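Local coordinates for protein arginine N-methyltransferase SFM1 (Saccharomyces cerevisiae, PDB 5C74), which transfers a methyl group from S-adenosyl-L-methionine to a single arginine of ribosomal protein S3, leaving that arginine monomethylated, at residues 115-118 with 119-123; 35-38 with 39-43; 74-77 with 78-81; 63-66 with 67-71; 93-96 with 97-101. All coordinates share one frame; numbering follows the deposited sequence.

Contact 1. Residues 115-118 with 119-123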
loop_
_atom_site.group_PDB
_atom_site.type_symbol
_atom_site.label_atom_id
_atom_site.label_comp_id
_atom_site.label_asym_id
_atom_site.label_seq_id
_atom_site.Cartn_x
_atom_site.Cartn_y
_atom_site.Cartn_z
ATOM N N ASP A 115 6.837 14.397 -14.482
ATOM C CA ASP A 115 6.289 15.644 -13.964
ATOM C C ASP A 115 4.777 15.591 -14.169
ATOM O O ASP A 115 4.274 15.977 -15.223
ATOM C CB ASP A 115 6.915 16.839 -14.684
ATOM C CG ASP A 115 6.393 18.177 -14.190
ATOM O OD1 ASP A 115 5.399 18.216 -13.434
ATOM O OD2 ASP A 115 6.979 19.210 -14.584
ATOM N N ARG A 116 4.072 15.079 -13.171
ATOM C CA ARG A 116 2.643 14.815 -13.297
ATOM C C ARG A 116 1.861 16.110 -13.472
ATOM O O ARG A 116 0.839 16.146 -14.168
ATOM C CB ARG A 116 2.146 14.035 -12.079
ATOM C CG ARG A 116 0.666 13.626 -12.146
ATOM C CD ARG A 116 0.359 12.866 -13.432
ATOM N NE ARG A 116 -1.058 12.484 -13.541
ATOM C CZ ARG A 116 -1.602 11.952 -14.629
ATOM N NH1 ARG A 116 -0.857 11.724 -15.703
ATOM N NH2 ARG A 116 -2.897 11.654 -14.646
ATOM N N THR A 117 2.343 17.180 -12.845
ATOM C CA THR A 117 1.708 18.481 -13.016
ATOM C C THR A 117 1.722 18.860 -14.484
ATOM O O THR A 117 0.693 19.253 -15.051
ATOM C CB THR A 117 2.406 19.558 -12.184
ATOM O OG1 THR A 117 2.134 19.292 -10.810
ATOM C CG2 THR A 117 1.883 20.966 -12.550
ATOM N N LYS A 118 2.884 18.715 -15.117
ATOM C CA LYS A 118 3.000 19.083 -16.520
ATOM C C LYS A 118 2.189 18.146 -17.415
ATOM O O LYS A 118 1.603 18.585 -18.411
ATOM C CB LYS A 118 4.475 19.099 -16.960
ATOM C CG LYS A 118 4.691 19.723 -18.335
ATOM C CD LYS A 118 6.189 19.854 -18.669
ATOM C CE LYS A 118 6.412 20.740 -19.888
ATOM N NZ LYS A 118 7.872 20.958 -20.151
ATOM N N GLU A 119 2.145 16.865 -17.058
ATOM C CA GLU A 119 1.324 15.911 -17.794
ATOM C C GLU A 119 -0.153 16.305 -17.771
ATOM O O GLU A 119 -0.821 16.305 -18.810
ATOM C CB GLU A 119 1.491 14.503 -17.216
ATOM C CG GLU A 119 2.851 13.889 -17.505
ATOM C CD GLU A 119 3.041 12.525 -16.842
ATOM O OE1 GLU A 119 2.070 11.993 -16.270
ATOM O OE2 GLU A 119 4.176 11.989 -16.896
ATOM N N LEU A 120 -0.658 16.622 -16.584
ATOM C CA LEU A 120 -2.071 16.982 -16.435
ATOM C C LEU A 120 -2.395 18.235 -17.227
ATOM O O LEU A 120 -3.385 18.291 -17.960
ATOM C CB LEU A 120 -2.419 17.181 -14.962
ATOM C CG LEU A 120 -2.638 15.910 -14.136
ATOM C CD1 LEU A 120 -2.667 16.222 -12.647
ATOM C CD2 LEU A 120 -3.939 15.237 -14.556
ATOM N N LYS A 121 -1.553 19.253 -17.076
ATOM C CA LYS A 121 -1.790 20.529 -17.749
ATOM C C LYS A 121 -1.639 20.435 -19.262
ATOM O O LYS A 121 -2.341 21.113 -20.016
ATOM C CB LYS A 121 -0.843 21.591 -17.193
ATOM C CG LYS A 121 -1.222 22.007 -15.786
ATOM C CD LYS A 121 -0.398 23.186 -15.337
ATOM C CE LYS A 121 -0.758 23.581 -13.906
ATOM N NZ LYS A 121 -0.190 24.915 -13.583
ATOM N N THR A 122 -0.729 19.587 -19.714
ATOM C CA THR A 122 -0.579 19.370 -21.140
ATOM C C THR A 122 -1.804 18.633 -21.707
ATOM O O THR A 122 -2.244 18.906 -22.833
ATOM C CB THR A 122 0.707 18.565 -21.453
ATOM O OG1 THR A 122 1.852 19.310 -20.998
ATOM C CG2 THR A 122 0.836 18.309 -22.948
ATOM N N ALA A 123 -2.351 17.698 -20.936
ATOM C CA ALA A 123 -3.542 16.980 -21.386
ATOM C C ALA A 123 -4.770 17.888 -21.404
ATOM O O ALA A 123 -5.586 17.819 -22.323
ATOM C CB ALA A 123 -3.799 15.769 -20.510
HETATM O O HOH W 1 6.324 13.569 -17.238
#

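Contact 2. Residues 35-38 with 39-43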
loop_
_atom_site.group_PDB
_atom_site.type_symbol
_atom_site.label_atom_id
_atom_site.label_comp_id
_atom_site.label_asym_id
_atom_site.label_seq_id
_atom_site.Cartn_x
_atom_site.Cartn_y
_atom_site.Cartn_z
ATOM N N SER A 35 -8.830 8.795 -8.444
ATOM C CA SER A 35 -8.842 8.665 -9.893
ATOM C C SER A 35 -7.540 8.062 -10.406
ATOM O O SER A 35 -6.553 7.980 -9.681
ATOM C CB SER A 35 -9.073 10.033 -10.551
ATOM O OG SER A 35 -7.974 10.888 -10.289
ATOM N N SER A 36 -7.559 7.669 -11.675
ATOM C CA SER A 36 -6.420 7.058 -12.358
ATOM C C SER A 36 -5.860 5.836 -11.629
ATOM O O SER A 36 -4.658 5.578 -11.705
ATOM C CB SER A 36 -5.302 8.090 -12.585
ATOM O OG SER A 36 -5.757 9.117 -13.469
ATOM N N LEU A 37 -6.728 5.062 -10.978
ATOM C CA LEU A 37 -6.314 3.747 -10.466
ATOM C C LEU A 37 -5.810 2.881 -11.611
ATOM O O LEU A 37 -6.252 3.045 -12.758
ATOM C CB LEU A 37 -7.468 3.042 -9.744
ATOM C CG LEU A 37 -7.455 3.424 -8.253
ATOM C CD1 LEU A 37 -8.041 4.827 -8.040
ATOM C CD2 LEU A 37 -8.167 2.414 -7.396
ATOM N N PRO A 38 -4.889 1.947 -11.310
ATOM C CA PRO A 38 -4.391 1.020 -12.332
ATOM C C PRO A 38 -5.532 0.330 -13.068
ATOM O O PRO A 38 -6.590 0.028 -12.494
ATOM C CB PRO A 38 -3.556 0.018 -11.525
ATOM C CG PRO A 38 -3.092 0.820 -10.327
ATOM C CD PRO A 38 -4.286 1.690 -9.989
ATOM N N GLU A 39 -5.319 0.101 -14.358
ATOM C CA GLU A 39 -6.390 -0.385 -15.211
ATOM C C GLU A 39 -6.958 -1.732 -14.746
ATOM O O GLU A 39 -8.106 -2.056 -15.032
ATOM C CB GLU A 39 -5.892 -0.486 -16.657
ATOM C CG GLU A 39 -6.993 -0.347 -17.696
ATOM C CD GLU A 39 -7.502 1.095 -17.864
ATOM O OE1 GLU A 39 -7.061 2.013 -17.142
ATOM O OE2 GLU A 39 -8.359 1.315 -18.743
ATOM N N SER A 40 -6.162 -2.501 -14.010
ATOM C CA SER A 40 -6.565 -3.843 -13.579
ATOM C C SER A 40 -7.417 -3.826 -12.316
ATOM O O SER A 40 -7.844 -4.872 -11.834
ATOM C CB SER A 40 -5.326 -4.716 -13.335
ATOM O OG SER A 40 -4.561 -4.846 -14.519
ATOM N N THR A 41 -7.670 -2.644 -11.773
ATOM C CA THR A 41 -8.380 -2.544 -10.501
ATOM C C THR A 41 -9.842 -2.955 -10.601
ATOM O O THR A 41 -10.545 -2.536 -11.514
ATOM C CB THR A 41 -8.307 -1.102 -9.953
ATOM O OG1 THR A 41 -6.944 -0.678 -9.964
ATOM C CG2 THR A 41 -8.866 -1.023 -8.543
ATOM N N THR A 42 -10.298 -3.791 -9.671
ATOM C CA THR A 42 -11.721 -4.068 -9.544
ATOM C C THR A 42 -12.110 -3.820 -8.099
ATOM O O THR A 42 -11.252 -3.533 -7.260
ATOM C CB THR A 42 -12.107 -5.513 -9.955
ATOM O OG1 THR A 42 -11.659 -6.447 -8.966
ATOM C CG2 THR A 42 -11.497 -5.871 -11.298
ATOM N N GLU A 43 -13.399 -3.912 -7.798
ATOM C CA GLU A 43 -13.826 -3.666 -6.437
ATOM C C GLU A 43 -13.109 -4.570 -5.441
ATOM O O GLU A 43 -12.863 -4.164 -4.311
ATOM C CB GLU A 43 -15.330 -3.849 -6.286
ATOM C CG GLU A 43 -15.817 -3.234 -4.996
ATOM C CD GLU A 43 -17.313 -3.180 -4.915
ATOM O OE1 GLU A 43 -17.846 -2.069 -4.714
ATOM O OE2 GLU A 43 -17.946 -4.251 -5.054
#

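Contact 3. Residues 74-77 with 78-81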
loop_
_atom_site.group_PDB
_atom_site.type_symbol
_atom_site.label_atom_id
_atom_site.label_comp_id
_atom_site.label_asym_id
_atom_site.label_seq_id
_atom_site.Cartn_x
_atom_site.Cartn_y
_atom_site.Cartn_z
ATOM N N LEU A 74 -20.157 19.273 -12.518
ATOM C CA LEU A 74 -19.145 19.157 -13.572
ATOM C C LEU A 74 -17.825 19.794 -13.165
ATOM O O LEU A 74 -17.824 20.831 -12.514
ATOM C CB LEU A 74 -19.639 19.810 -14.862
ATOM C CG LEU A 74 -20.815 19.119 -15.555
ATOM C CD1 LEU A 74 -21.225 19.903 -16.791
ATOM C CD2 LEU A 74 -20.443 17.675 -15.911
ATOM N N LEU A 75 -16.709 19.172 -13.552
ATOM C CA LEU A 75 -15.403 19.833 -13.483
ATOM C C LEU A 75 -15.358 20.899 -14.570
ATOM O O LEU A 75 -15.409 20.591 -15.767
ATOM C CB LEU A 75 -14.246 18.845 -13.670
ATOM C CG LEU A 75 -13.742 18.064 -12.457
ATOM C CD1 LEU A 75 -14.808 17.143 -11.900
ATOM C CD2 LEU A 75 -12.502 17.258 -12.861
ATOM N N LYS A 76 -15.265 22.155 -14.159
ATOM C CA LYS A 76 -15.301 23.250 -15.116
ATOM C C LYS A 76 -13.929 23.868 -15.303
ATOM O O LYS A 76 -13.159 23.986 -14.352
ATOM C CB LYS A 76 -16.308 24.306 -14.653
ATOM C CG LYS A 76 -17.757 23.838 -14.763
ATOM C CD LYS A 76 -18.720 24.857 -14.159
ATOM C CE LYS A 76 -18.591 24.921 -12.642
ATOM N NZ LYS A 76 -19.128 23.684 -11.995
ATOM N N ASP A 77 -13.620 24.248 -16.535
ATOM C CA ASP A 77 -12.320 24.829 -16.827
ATOM C C ASP A 77 -12.048 26.043 -15.936
ATOM O O ASP A 77 -12.907 26.917 -15.764
ATOM C CB ASP A 77 -12.230 25.208 -18.308
ATOM C CG ASP A 77 -12.109 23.988 -19.219
ATOM O OD1 ASP A 77 -11.899 22.858 -18.714
ATOM O OD2 ASP A 77 -12.204 24.164 -20.453
ATOM N N GLY A 78 -10.859 26.059 -15.339
ATOM C CA GLY A 78 -10.443 27.140 -14.468
ATOM C C GLY A 78 -11.026 27.058 -13.071
ATOM O O GLY A 78 -10.687 27.871 -12.216
ATOM N N ARG A 79 -11.891 26.078 -12.823
ATOM C CA ARG A 79 -12.492 25.943 -11.497
ATOM C C ARG A 79 -11.998 24.681 -10.792
ATOM O O ARG A 79 -12.584 24.245 -9.799
ATOM C CB ARG A 79 -14.028 25.940 -11.590
ATOM C CG ARG A 79 -14.583 27.204 -12.264
ATOM C CD ARG A 79 -16.095 27.355 -12.032
ATOM N NE ARG A 79 -16.397 27.220 -10.611
ATOM C CZ ARG A 79 -16.375 28.225 -9.737
ATOM N NH1 ARG A 79 -16.115 29.466 -10.143
ATOM N NH2 ARG A 79 -16.639 27.994 -8.456
ATOM N N VAL A 80 -10.914 24.107 -11.304
ATOM C CA VAL A 80 -10.283 22.964 -10.639
ATOM C C VAL A 80 -8.878 23.356 -10.197
ATOM O O VAL A 80 -8.048 23.736 -11.021
ATOM C CB VAL A 80 -10.236 21.732 -11.568
ATOM C CG1 VAL A 80 -9.583 20.569 -10.862
ATOM C CG2 VAL A 80 -11.663 21.352 -12.037
ATOM N N CYS A 81 -8.629 23.282 -8.894
ATOM C CA CYS A 81 -7.354 23.671 -8.318
ATOM C C CYS A 81 -6.407 22.484 -8.235
ATOM O O CYS A 81 -6.803 21.388 -7.848
ATOM C CB CYS A 81 -7.564 24.275 -6.926
ATOM S SG CYS A 81 -6.014 24.776 -6.147
#

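Contact 4. Residues 63-66 with 67-71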
loop_
_atom_site.group_PDB
_atom_site.type_symbol
_atom_site.label_atom_id
_atom_site.label_comp_id
_atom_site.label_asym_id
_atom_site.label_seq_id
_atom_site.Cartn_x
_atom_site.Cartn_y
_atom_site.Cartn_z
ATOM N N LYS A 63 -10.904 13.794 -15.570
ATOM C CA LYS A 63 -11.873 14.261 -16.555
ATOM C C LYS A 63 -12.907 13.189 -16.904
ATOM O O LYS A 63 -13.834 13.445 -17.667
ATOM C CB LYS A 63 -11.157 14.748 -17.815
ATOM C CG LYS A 63 -10.610 16.174 -17.666
ATOM C CD LYS A 63 -11.750 17.202 -17.678
ATOM C CE LYS A 63 -12.241 17.443 -19.102
ATOM N NZ LYS A 63 -13.423 18.346 -19.143
ATOM N N GLY A 64 -12.762 11.997 -16.329
ATOM C CA GLY A 64 -13.753 10.938 -16.520
ATOM C C GLY A 64 -14.645 10.744 -15.299
ATOM O O GLY A 64 -15.553 9.914 -15.282
ATOM N N ILE A 65 -14.397 11.537 -14.268
ATOM C CA ILE A 65 -15.118 11.399 -13.010
ATOM C C ILE A 65 -16.616 11.695 -13.148
ATOM O O ILE A 65 -17.454 10.996 -12.563
ATOM C CB ILE A 65 -14.489 12.340 -11.938
ATOM C CG1 ILE A 65 -13.176 11.743 -11.427
ATOM C CG2 ILE A 65 -15.448 12.597 -10.800
ATOM C CD1 ILE A 65 -12.462 12.678 -10.423
ATOM N N ASN A 66 -16.951 12.715 -13.934
ATOM C CA ASN A 66 -18.343 13.137 -14.070
ATOM C C ASN A 66 -19.179 12.049 -14.743
ATOM O O ASN A 66 -20.314 11.799 -14.359
ATOM C CB ASN A 66 -18.437 14.453 -14.852
ATOM C CG ASN A 66 -17.991 15.663 -14.020
ATOM O OD1 ASN A 66 -17.135 16.447 -14.442
ATOM N ND2 ASN A 66 -18.557 15.798 -12.827
ATOM N N GLU A 67 -18.593 11.389 -15.735
ATOM C CA GLU A 67 -19.229 10.250 -16.382
ATOM C C GLU A 67 -19.468 9.095 -15.404
ATOM O O GLU A 67 -20.484 8.427 -15.474
ATOM C CB GLU A 67 -18.367 9.783 -17.555
ATOM C CG GLU A 67 -18.987 8.710 -18.422
ATOM C CD GLU A 67 -18.149 8.439 -19.663
ATOM O OE1 GLU A 67 -17.331 9.314 -20.030
ATOM O OE2 GLU A 67 -18.303 7.356 -20.261
ATOM N N ASP A 68 -18.542 8.862 -14.479
ATOM C CA ASP A 68 -18.690 7.735 -13.555
ATOM C C ASP A 68 -19.580 8.029 -12.347
ATOM O O ASP A 68 -20.136 7.106 -11.736
ATOM C CB ASP A 68 -17.321 7.273 -13.053
ATOM C CG ASP A 68 -16.583 6.424 -14.073
ATOM O OD1 ASP A 68 -17.158 6.158 -15.146
ATOM O OD2 ASP A 68 -15.445 6.000 -13.779
ATOM N N PHE A 69 -19.698 9.309 -12.005
ATOM C CA PHE A 69 -20.435 9.746 -10.827
ATOM C C PHE A 69 -21.331 10.909 -11.215
ATOM O O PHE A 69 -20.958 12.080 -11.099
ATOM C CB PHE A 69 -19.474 10.139 -9.705
ATOM C CG PHE A 69 -18.540 9.031 -9.319
ATOM C CD1 PHE A 69 -18.962 8.018 -8.463
ATOM C CD2 PHE A 69 -17.257 8.969 -9.845
ATOM C CE1 PHE A 69 -18.112 6.973 -8.118
ATOM C CE2 PHE A 69 -16.400 7.926 -9.503
ATOM C CZ PHE A 69 -16.833 6.927 -8.637
ATOM N N LYS A 70 -22.508 10.564 -11.704
ATOM C CA LYS A 70 -23.351 11.527 -12.388
ATOM C C LYS A 70 -23.960 12.549 -11.428
ATOM O O LYS A 70 -24.441 13.591 -11.856
ATOM C CB LYS A 70 -24.435 10.788 -13.181
ATOM C CG LYS A 70 -23.882 10.161 -14.470
ATOM C CD LYS A 70 -24.917 9.324 -15.203
ATOM C CE LYS A 70 -24.517 9.131 -16.659
ATOM N NZ LYS A 70 -23.134 8.589 -16.799
ATOM N N ASP A 71 -23.898 12.272 -10.129
ATOM C CA ASP A 71 -24.387 13.224 -9.138
ATOM C C ASP A 71 -23.440 14.413 -8.910
ATOM O O ASP A 71 -23.865 15.452 -8.406
ATOM C CB ASP A 71 -24.640 12.519 -7.807
ATOM C CG ASP A 71 -23.407 11.799 -7.286
ATOM O OD1 ASP A 71 -22.732 11.122 -8.091
ATOM O OD2 ASP A 71 -23.111 11.920 -6.079
HETATM O O HOH W 2 -16.607 12.743 -17.278
HETATM O O HOH W 3 -21.205 14.222 -12.759
#

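Contact 5. Residues 93-96 with 97-101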
loop_
_atom_site.group_PDB
_atom_site.type_symbol
_atom_site.label_atom_id
_atom_site.label_comp_id
_atom_site.label_asym_id
_atom_site.label_seq_id
_atom_site.Cartn_x
_atom_site.Cartn_y
_atom_site.Cartn_z
ATOM N N PRO A 93 -8.596 32.216 1.488
ATOM C CA PRO A 93 -10.055 32.154 1.634
ATOM C C PRO A 93 -10.828 32.724 0.439
ATOM O O PRO A 93 -11.905 32.211 0.116
ATOM C CB PRO A 93 -10.309 32.990 2.897
ATOM C CG PRO A 93 -9.068 32.804 3.696
ATOM C CD PRO A 93 -7.958 32.821 2.671
ATOM N N GLU A 94 -10.286 33.741 -0.227
ATOM C CA GLU A 94 -10.974 34.321 -1.385
ATOM C C GLU A 94 -11.079 33.353 -2.561
ATOM O O GLU A 94 -11.905 33.550 -3.451
ATOM C CB GLU A 94 -10.279 35.599 -1.867
ATOM C CG GLU A 94 -9.901 36.561 -0.762
ATOM C CD GLU A 94 -8.547 36.223 -0.182
ATOM O OE1 GLU A 94 -7.541 36.367 -0.912
ATOM O OE2 GLU A 94 -8.495 35.783 0.985
ATOM N N ASP A 95 -10.247 32.312 -2.574
ATOM C CA ASP A 95 -10.315 31.291 -3.630
ATOM C C ASP A 95 -11.541 30.391 -3.521
ATOM O O ASP A 95 -11.833 29.612 -4.428
ATOM C CB ASP A 95 -9.067 30.399 -3.609
ATOM C CG ASP A 95 -7.816 31.131 -4.044
ATOM O OD1 ASP A 95 -7.910 32.024 -4.911
ATOM O OD2 ASP A 95 -6.732 30.785 -3.539
ATOM N N ALA A 96 -12.257 30.484 -2.410
ATOM C CA ALA A 96 -13.460 29.667 -2.227
ATOM C C ALA A 96 -14.512 29.867 -3.331
ATOM O O ALA A 96 -15.241 28.933 -3.662
ATOM C CB ALA A 96 -14.086 29.959 -0.853
ATOM N N THR A 97 -14.611 31.075 -3.891
ATOM C CA THR A 97 -15.545 31.304 -4.999
ATOM C C THR A 97 -15.031 30.820 -6.355
ATOM O O THR A 97 -15.771 30.832 -7.335
ATOM C CB THR A 97 -15.874 32.800 -5.151
ATOM O OG1 THR A 97 -14.665 33.506 -5.460
ATOM C CG2 THR A 97 -16.460 33.350 -3.847
ATOM N N LYS A 98 -13.760 30.430 -6.411
ATOM C CA LYS A 98 -13.090 30.169 -7.682
ATOM C C LYS A 98 -13.057 28.697 -8.052
ATOM O O LYS A 98 -13.031 28.351 -9.237
ATOM C CB LYS A 98 -11.639 30.679 -7.646
ATOM C CG LYS A 98 -11.476 32.204 -7.571
ATOM C CD LYS A 98 -10.003 32.587 -7.756
ATOM C CE LYS A 98 -9.795 34.099 -7.793
ATOM N NZ LYS A 98 -9.842 34.713 -6.441
ATOM N N PHE A 99 -13.003 27.844 -7.034
ATOM C CA PHE A 99 -12.706 26.419 -7.217
ATOM C C PHE A 99 -13.802 25.514 -6.672
ATOM O O PHE A 99 -14.331 25.766 -5.588
ATOM C CB PHE A 99 -11.388 26.063 -6.522
ATOM C CG PHE A 99 -10.200 26.850 -7.014
ATOM C CD1 PHE A 99 -9.916 26.942 -8.368
ATOM C CD2 PHE A 99 -9.366 27.497 -6.112
ATOM C CE1 PHE A 99 -8.817 27.664 -8.821
ATOM C CE2 PHE A 99 -8.269 28.219 -6.551
ATOM C CZ PHE A 99 -7.994 28.308 -7.907
ATOM N N ASP A 100 -14.113 24.445 -7.407
ATOM C CA ASP A 100 -15.078 23.441 -6.962
ATOM C C ASP A 100 -14.380 22.143 -6.555
ATOM O O ASP A 100 -14.893 21.396 -5.721
ATOM C CB ASP A 100 -16.087 23.152 -8.067
ATOM C CG ASP A 100 -16.768 24.409 -8.560
ATOM O OD1 ASP A 100 -17.189 25.204 -7.707
ATOM O OD2 ASP A 100 -16.854 24.610 -9.785
ATOM N N TYR A 101 -13.208 21.903 -7.152
ATOM C CA TYR A 101 -12.412 20.695 -6.914
ATOM C C TYR A 101 -10.975 21.048 -6.594
ATOM O O TYR A 101 -10.452 22.037 -7.097
ATOM C CB TYR A 101 -12.429 19.775 -8.139
ATOM C CG TYR A 101 -13.781 19.148 -8.370
ATOM C CD1 TYR A 101 -14.118 17.951 -7.754
ATOM C CD2 TYR A 101 -14.717 19.751 -9.203
ATOM C CE1 TYR A 101 -15.363 17.352 -7.970
ATOM C CE2 TYR A 101 -15.970 19.170 -9.420
ATOM C CZ TYR A 101 -16.279 17.973 -8.796
ATOM O OH TYR A 101 -17.504 17.395 -9.004
HETATM O O HOH W 4 -13.566 35.506 -3.864
HETATM O O HOH W 5 -17.023 27.838 -5.470
HETATM O O HOH W 6 -14.653 26.368 -2.932
#

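Contact 1. Residues 115-118 with 119-123
With CG anti to the backbone N (chi1 -176°) and a bend at chi2, Arg-116 swings its guanidinium back over the next turn of helix 116-123, where Glu-119 meets it; Glu-119 sets its own CG beside the backbone N (chi1 -71°) and then runs out straight. Arg-116 NH1 gives a salt-bridged hydrogen bond to Glu-119 OE1 at 3.0 Å. The oxygen lies in the guanidinium plane, at its edge, while the carboxylate stands 86° to that plane. Over one guanidinium face sits Leu-120, its CD2 3.7 Å from Arg-116 NH2. Leu-120 and Thr-117 touch Leu-82 of strand 80-83, packing the helix on the parallel sheet. A water bridges Glu-119 OE2 and Asp-115 N. Asp-115 is the N-cap: its OD1 takes Lys-118 N at 3.1 Å, met from above the carboxylate plane. Lys-118 O accepts twice from Thr-122, from OG1 at 2.7 Å and from N at 2.9 Å, the two donors on opposite faces of the carbonyl. Arg-116 NE also pairs with Glu-6, and Glu-119 OE2 with Arg-114. These second partners probably favour the charged form of Glu-119 and hold the guanidinium against turning.

Contact 2. Residues 35-38 with 39-43
Thr-41 grips the carbonyl of Pro-38 with two donors: its OG1 lies 2.7 Å from Pro-38 O, and its backbone N lies 3.0 Å from the same Pro-38 O. Both come from the same face of the carbonyl plane, the hydroxyl tilted 25° from it and the amide higher above. The hydroxyl can do this because it stands beside its own backbone N (chi1 -51°), which also brings OG1 to 3.6 Å from Pro-38 CD, next to the pyrrolidine ring. The other branch of Thr-41 faces leucine: CG2 meets Leu-37 CD2 at 3.7 Å, the two side chains crossing at about a right angle. Hydroxyl and methyl are thus divided between the proline carbonyl and the leucine methyl. The amide bond closes a type I beta turn from Pro-38 to Thr-41, with Glu-39 and Ser-40 at its corners, in the loop that leaves parallel strand 32-35 on the way to helix 48-52. Farther out, Trp-57 of strand 56-57, outermost of the parallel sheet within this chain, touches both Leu-37 and Thr-41. The backbone of Leu-37 is hydrogen-bonded to Thr-58, and that of Ser-36 to Lys-60, so the chain entering the turn is held to the segment following that strand. On the exit side, Thr-42 N is bonded to Asp-45 OD2.

Contact 3. Residues 74-77 with 78-81
Arg-79 N donates to Lys-76 O at 2.9 Å, the N-H pointing well at the oxygen (155°) but arriving from above the carbonyl plane. Outside the backbone, the same two residues lie side by side, pointing the same way. Lys-76 bends at chi3 and chi4, which puts its CE 3.5 Å from Arg-79 CD, so that aliphatic carbons do the touching. The curled lysine ends with NZ on Leu-74 O at 3.2 Å, and Glu-73 forms a salt bridge with the same ammonium. Arg-79 turns its NE to Asp-100, an acid that probably offsets the two neighbouring positive charges. The backbone bond closes a type II beta turn from Lys-76 to Arg-79, leading straight into the parallel strand 80-83; Gly-78, with phi 79°, takes the corner where a CB would run into Asp-77 O. Were Lys-76 replaced by an alanine, Glu-73 would probably lose this positive partner, and one side of the Arg-79 chain would be uncovered. Flanking the turn in sequence, Val-80 CG2 packs against Leu-75 CG at 3.9 Å. Tyr-101 of the adjoining strand 101-104 touches both of these apolar residues.

Contact 4. Residues 63-66 with 67-71
Ile-65 O takes two amide donors from the end of helix 65-68: Phe-69 N at 2.9 Å, nearly along the carbonyl axis, and more weakly Asp-68 N at 3.1 Å. Asp-68 N also gives a straighter bond to Gly-64 O, at 3.3 Å, and so is shared between two carbonyls. Phe-69 is where the chain leaves helical geometry. With its CG beside the backbone N (chi1 -57°), the ring turns an edge to the Ile-65 carbonyl, CD2 standing 3.4 Å from Ile-65 O near the ring plane, and the same CD2 touches Ile-65 CG2. Both side chains rest on Ile-33 of strand 32-35. At the start of this short helix a water connects Lys-63 O with Glu-67 N, serving an amide of the first turn. A second water takes Asn-66 ND2 at 3.1 Å and lies 2.7 Å from Phe-69 O, to which it can donate. The Asn-66 amide also reaches the following loop: OD1 accepts from Leu-75 N, its strongest polar partner, and ND2 donates to Glu-73 O. Past the helix, Lys-70 bends at chi4 to set NZ on Glu-67 O at 3.0 Å, in the carbonyl plane and on a lone pair. The Asp-68 carboxylate is bonded to residues that follow strand 56-57, OD2 to Thr-58 OG1 and OD1 to Lys-60 NZ. Water and the Lys-70 ammonium thus serve backbone groups of the helix, Asn-66 ties it to the loop after it, and the ammonium probably gains from the partial negative charge of the Glu-67 carbonyl.

Contact 5. Residues 93-96 with 97-101
Asp-95 and Phe-99 lie side by side, pointing the same way, and the aspartate can be followed outward. Asp-95 CB rests 3.7 Å from Phe-99 CE2. Next along, Asp-95 CG is still 3.9 Å from Phe-99 CE2, with carboxylate and ring planes 54° apart. At the tip, Asp-95 OD1 passes CD of Lys-98 and comes within 3.6 Å of Lys-98 NZ, a long salt bridge to which the lysine bends at chi4. OD2 accepts from Gln-92 N and forms a salt bridge with Arg-131 NE. The backbone carbonyl of Asp-95 is taken by Lys-98 N, which meets Asp-95 O at 2.9 Å from above its plane, and weakly by Phe-99 N. The Lys-98 bond repeats the i to i+3 pattern of the 3-10 segment starting at Pro-93, while the weak Phe-99 bond spans four residues; all this lies in the connection from strand 80-83 to parallel strand 101-104. Lys-98 CB sits 4.0 Å above the centre of one face of the Phe-99 ring, and Cys-81 and Ile-129, from two strands of the sheet, touch the side chain as well. Exchanging Phe-99 for an alanine would probably open a gap beside Asp-95 CB and against Cys-81 and Ile-129, with Lys-98 CB left without the ring it covers. One water donates to both Ala-96 O and Phe-99 O, at 2.7 Å each. Another bridges Glu-94 O and Thr-97 OG1, lying 2.8 Å from that hydroxyl oxygen.

How the contacts relate
From the N terminus, contact 2 comes first, turning the chain after strand 32-35. Contact 4 follows in helix 65-68, and contact 3 then makes the turn into strand 80-83. Contact 5 leads into strand 101-104, and contact 1 lies in helix 116-123, ahead of strand 128-131. All five are local and in series; none nests within or crosses another. They shape loops and short helices between strands of the parallel sheet of this SPOUT-class methyltransferase. Contact 3 touches both contact 4 and contact 5, tying the 63-81 region to the start of strand 101-104, where Cys-81 N probably donates to Tyr-101 O. Arg-116 of contact 1 packs near Ser-36 of contact 2.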